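Local structure of conjugal transfer protein TRWB (Escherichia coli, 1E9S) at the interface of chains A and B. The protein acts as a conjugative coupling protein, probably an ATP-driven hexameric DNA pump of the RecA-like P-loop family that links the DNA substrate to the secretion channel. Residues are numbered along the deposited sequence; one frame, centred on the assembly and turned at random. Chains: chain A/B, Conjugal transfer protein TRWB.

Contact 1: the interface of chains A and B. Residues chain A 347, 393, 395-396, 399; chain B 20-21, 362.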
loop_
_atom_site.group_PDB
_atom_site.type_symbol
_atom_site.label_atom_id
_atom_site.label_comp_id
_atom_site.label_asym_id
_atom_site.label_seq_id
_atom_site.Cartn_x
_atom_site.Cartn_y
_atom_site.Cartn_z
ATOM N N ARG A 347 -23.859 -2.367 -13.337
ATOM C CA ARG A 347 -24.052 -2.865 -11.990
ATOM C C ARG A 347 -22.770 -3.590 -11.584
ATOM O O ARG A 347 -22.537 -3.836 -10.409
ATOM C CB ARG A 347 -25.242 -3.840 -11.906
ATOM C CG ARG A 347 -26.102 -3.995 -13.145
ATOM C CD ARG A 347 -27.066 -5.180 -12.987
ATOM N NE ARG A 347 -28.227 -4.875 -12.153
ATOM C CZ ARG A 347 -29.329 -4.269 -12.592
ATOM N NH1 ARG A 347 -29.433 -3.900 -13.863
ATOM N NH2 ARG A 347 -30.332 -4.030 -11.759
ATOM N N MET A 393 -28.718 7.481 -5.085
ATOM C CA MET A 393 -28.076 6.263 -4.632
ATOM C C MET A 393 -27.249 5.637 -5.740
ATOM O O MET A 393 -27.512 5.844 -6.923
ATOM C CB MET A 393 -29.120 5.239 -4.210
ATOM C CG MET A 393 -29.754 5.462 -2.862
ATOM S SD MET A 393 -31.019 4.176 -2.663
ATOM C CE MET A 393 -30.037 2.774 -2.175
ATOM N N ALA A 395 -27.249 2.635 -6.671
ATOM C CA ALA A 395 -28.158 1.750 -7.400
ATOM C C ALA A 395 -29.017 2.508 -8.399
ATOM O O ALA A 395 -29.395 1.960 -9.431
ATOM C CB ALA A 395 -29.044 0.993 -6.425
ATOM N N GLU A 396 -29.333 3.765 -8.096
ATOM C CA GLU A 396 -30.138 4.569 -9.004
ATOM C C GLU A 396 -29.326 4.865 -10.253
ATOM O O GLU A 396 -29.876 4.977 -11.345
ATOM C CB GLU A 396 -30.551 5.890 -8.360
ATOM C CG GLU A 396 -31.394 5.767 -7.124
ATOM C CD GLU A 396 -31.989 7.098 -6.705
ATOM O OE1 GLU A 396 -32.816 7.658 -7.461
ATOM O OE2 GLU A 396 -31.630 7.596 -5.621
ATOM N N ASN A 399 -29.055 1.609 -12.398
ATOM C CA ASN A 399 -30.338 1.293 -13.022
ATOM C C ASN A 399 -30.888 2.430 -13.880
ATOM O O ASN A 399 -32.070 2.436 -14.212
ATOM C CB ASN A 399 -31.366 0.927 -11.944
ATOM C CG ASN A 399 -31.018 -0.353 -11.205
ATOM O OD1 ASN A 399 -31.210 -1.449 -11.727
ATOM N ND2 ASN A 399 -30.495 -0.221 -9.991
ATOM N N GLY B 20 -33.756 2.525 -6.046
ATOM C CA GLY B 20 -32.699 1.533 -6.081
ATOM C C GLY B 20 -32.940 0.345 -6.992
ATOM O O GLY B 20 -33.580 0.460 -8.031
ATOM N N THR B 21 -32.419 -0.808 -6.598
ATOM C CA THR B 21 -32.561 -2.026 -7.375
ATOM C C THR B 21 -33.878 -2.741 -7.087
ATOM O O THR B 21 -34.198 -3.053 -5.934
ATOM C CB THR B 21 -31.380 -2.970 -7.090
ATOM O OG1 THR B 21 -30.166 -2.338 -7.526
ATOM C CG2 THR B 21 -31.562 -4.311 -7.802
ATOM N N GLU B 362 -28.567 -2.107 -3.709
ATOM C CA GLU B 362 -29.437 -1.824 -2.590
ATOM C C GLU B 362 -30.698 -1.135 -3.071
ATOM O O GLU B 362 -30.752 -0.616 -4.183
ATOM C CB GLU B 362 -28.779 -0.870 -1.609
ATOM C CG GLU B 362 -27.529 -1.344 -0.970
ATOM C CD GLU B 362 -27.230 -0.516 0.252
ATOM O OE1 GLU B 362 -27.638 0.665 0.262
ATOM O OE2 GLU B 362 -26.593 -1.035 1.195
#
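B:Gly20 lies against the methyl group of A:Ala395, its CA 3.7 Å from A:Ala395 CB, and brings the main chain of chain B close to the short helix 394-398 of chain A. Its backbone phi of 103° is a value that glycine adopts easily, and having no side chain lets the main chain approach the helix closely. Alanine suits the facing position for the same reason: its small CB also packs against the main-chain carbonyl of B:Glu362, 3.2 Å from that residue's O. The next residue, B:Thr21, supplies the polar contact. Its side-chain hydroxyl OG1 stands beside the backbone N (chi1 -63°) and accepts a hydrogen bond from the amide nitrogen ND2 of A:Asn399, at 3.3 Å. The acceptor lies close to the plane of that amide, while the two side chains cross at about a right angle. The same ND2 is tied within chain A to the carbonyl O of A:Ala395, so one amide both caps the C-terminal end of the helix just before it and reaches the neighbour. At the other side, the methyl CE of A:Met393 rests on the aliphatic CB of B:Glu362 at 3.9 Å, a flexible thioether capping the root of an acidic side chain. A:Glu396 steadies this flank, its carboxylate OE2 accepting from A:Met393 N at 3.0 Å. The patch probably helps to align neighbouring subunits in the hexamer.

Contact 2: the interface of chains A and B. Residues chain A 317, 346, 348-349, 352; chain B 331, 334-335.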
loop_
_atom_site.group_PDB
_atom_site.type_symbol
_atom_site.label_atom_id
_atom_site.label_comp_id
_atom_site.label_asym_id
_atom_site.label_seq_id
_atom_site.Cartn_x
_atom_site.Cartn_y
_atom_site.Cartn_z
ATOM N N SER A 317 -14.962 4.470 -15.992
ATOM C CA SER A 317 -14.647 3.954 -14.662
ATOM C C SER A 317 -13.580 4.809 -14.006
ATOM O O SER A 317 -12.631 5.244 -14.651
ATOM C CB SER A 317 -14.154 2.510 -14.734
ATOM O OG SER A 317 -15.202 1.651 -15.142
ATOM N N SER A 346 -22.596 0.511 -15.104
ATOM C CA SER A 346 -22.873 -0.908 -14.995
ATOM C C SER A 346 -23.042 -1.343 -13.555
ATOM O O SER A 346 -22.454 -0.759 -12.656
ATOM C CB SER A 346 -21.732 -1.699 -15.635
ATOM O OG SER A 346 -21.966 -3.094 -15.539
ATOM N N THR A 348 -21.937 -3.924 -12.563
ATOM C CA THR A 348 -20.684 -4.628 -12.296
ATOM C C THR A 348 -19.564 -3.666 -11.882
ATOM O O THR A 348 -18.408 -4.071 -11.740
ATOM C CB THR A 348 -20.216 -5.405 -13.530
ATOM O OG1 THR A 348 -20.040 -4.482 -14.606
ATOM C CG2 THR A 348 -21.234 -6.468 -13.926
ATOM N N ASP A 349 -19.908 -2.396 -11.701
ATOM C CA ASP A 349 -18.930 -1.403 -11.285
ATOM C C ASP A 349 -19.476 -0.614 -10.097
ATOM O O ASP A 349 -19.695 0.597 -10.179
ATOM C CB ASP A 349 -18.612 -0.453 -12.435
ATOM C CG ASP A 349 -17.497 0.516 -12.108
ATOM O OD1 ASP A 349 -16.793 0.324 -11.090
ATOM O OD2 ASP A 349 -17.312 1.473 -12.886
ATOM N N THR A 352 -17.492 2.775 -8.996
ATOM C CA THR A 352 -17.684 4.019 -9.723
ATOM C C THR A 352 -19.069 4.594 -9.457
ATOM O O THR A 352 -19.250 5.816 -9.440
ATOM C CB THR A 352 -17.485 3.830 -11.243
ATOM O OG1 THR A 352 -16.145 3.385 -11.502
ATOM C CG2 THR A 352 -17.709 5.134 -11.976
ATOM N N GLN B 331 -11.072 -3.635 -12.527
ATOM C CA GLN B 331 -12.326 -2.938 -12.264
ATOM C C GLN B 331 -12.887 -2.333 -13.561
ATOM O O GLN B 331 -14.096 -2.359 -13.818
ATOM C CB GLN B 331 -12.106 -1.825 -11.248
ATOM C CG GLN B 331 -13.383 -1.139 -10.839
ATOM C CD GLN B 331 -13.135 0.199 -10.192
ATOM O OE1 GLN B 331 -12.259 0.334 -9.327
ATOM N NE2 GLN B 331 -13.910 1.204 -10.597
ATOM N N ARG B 334 -14.205 -5.364 -15.686
ATOM C CA ARG B 334 -15.496 -5.831 -15.193
ATOM C C ARG B 334 -16.592 -4.810 -15.445
ATOM O O ARG B 334 -17.706 -5.174 -15.793
ATOM C CB ARG B 334 -15.434 -6.155 -13.695
ATOM C CG ARG B 334 -14.824 -7.520 -13.363
ATOM C CD ARG B 334 -14.907 -7.815 -11.869
ATOM N NE ARG B 334 -14.120 -6.847 -11.112
ATOM C CZ ARG B 334 -12.948 -7.103 -10.537
ATOM N NH1 ARG B 334 -12.414 -8.319 -10.587
ATOM N NH2 ARG B 334 -12.317 -6.137 -9.885
ATOM N N ALA B 335 -16.275 -3.533 -15.273
ATOM C CA ALA B 335 -17.253 -2.470 -15.496
ATOM C C ALA B 335 -17.706 -2.382 -16.950
ATOM O O ALA B 335 -18.659 -1.675 -17.252
ATOM C CB ALA B 335 -16.670 -1.129 -15.064
#
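The carboxylate oxygen OD2 of A:Asp349 is gripped by two hydroxyls of its own chain, which arrive from opposite faces of the carboxylate plane. A:Thr352 OG1 donates to A:Asp349 OD2 from the syn side at 2.6 Å, and A:Ser317 OG donates to the same OD2 from well above the plane at 3.1 Å. In this RecA-like P-loop ATPase, A:Asp349 sits just before helix 350-360 and acts as its N-cap: the other oxygen, OD1, accepts the backbone N of A:Thr352, three residues on. Aspartate is a natural choice here, since its short side chain can turn back over the first turn of the helix, whose N-terminal end would favour a carboxylate. With CG opposite the backbone N (chi1 -174°), the group also faces chain B. There the side-chain amide of B:Gln331, on helix 327-334, reaches OD1 through NE2, but the bond is weak, being bent to 130° at the hydrogen; the carboxylate and amide planes also stand oblique to each other. B:Gln331 extends from CG onward, which carries its amide across to A:Asp349.

B:Ala335, just past the end of that helix, fits its methyl against the face of A:Asp349, where a small side chain permits close approach. Beside it, the carbonyl O of B:Arg334 accepts a hydrogen bond of 2.7 Å from A:Thr348 OG1. The hydroxyl comes from above the carbonyl plane, and it is brought there by a chi1 of 59°, which tucks OG1 between the backbone N and the carbonyl carbon. A:Ser346 stands behind as a second shell: its OG accepts the backbone N of A:Thr348 at 3.1 Å and shares a hydrogen bond of 2.6 Å with A:Thr348 OG1. Serine and threonine suit such a relay, because each hydroxyl can donate and accept at once.

The centres of the C-alpha atoms of contact 1 and contact 2 lie about 13 Å apart on one face between adjacent subunits, and the loop 346-349 of chain A links them: A:Arg347 borders contact 1, while its neighbours in sequence serve contact 2. Chain A otherwise offers helix 394-398 to the first and the start of helix 350-360 to the second. Chain B answers with its N-terminal segment and strand 362-369, then with the end of helix 327-334. Because different surfaces of the two copies meet, the arrangement is head-to-tail, as expected if the six copies close into a ring.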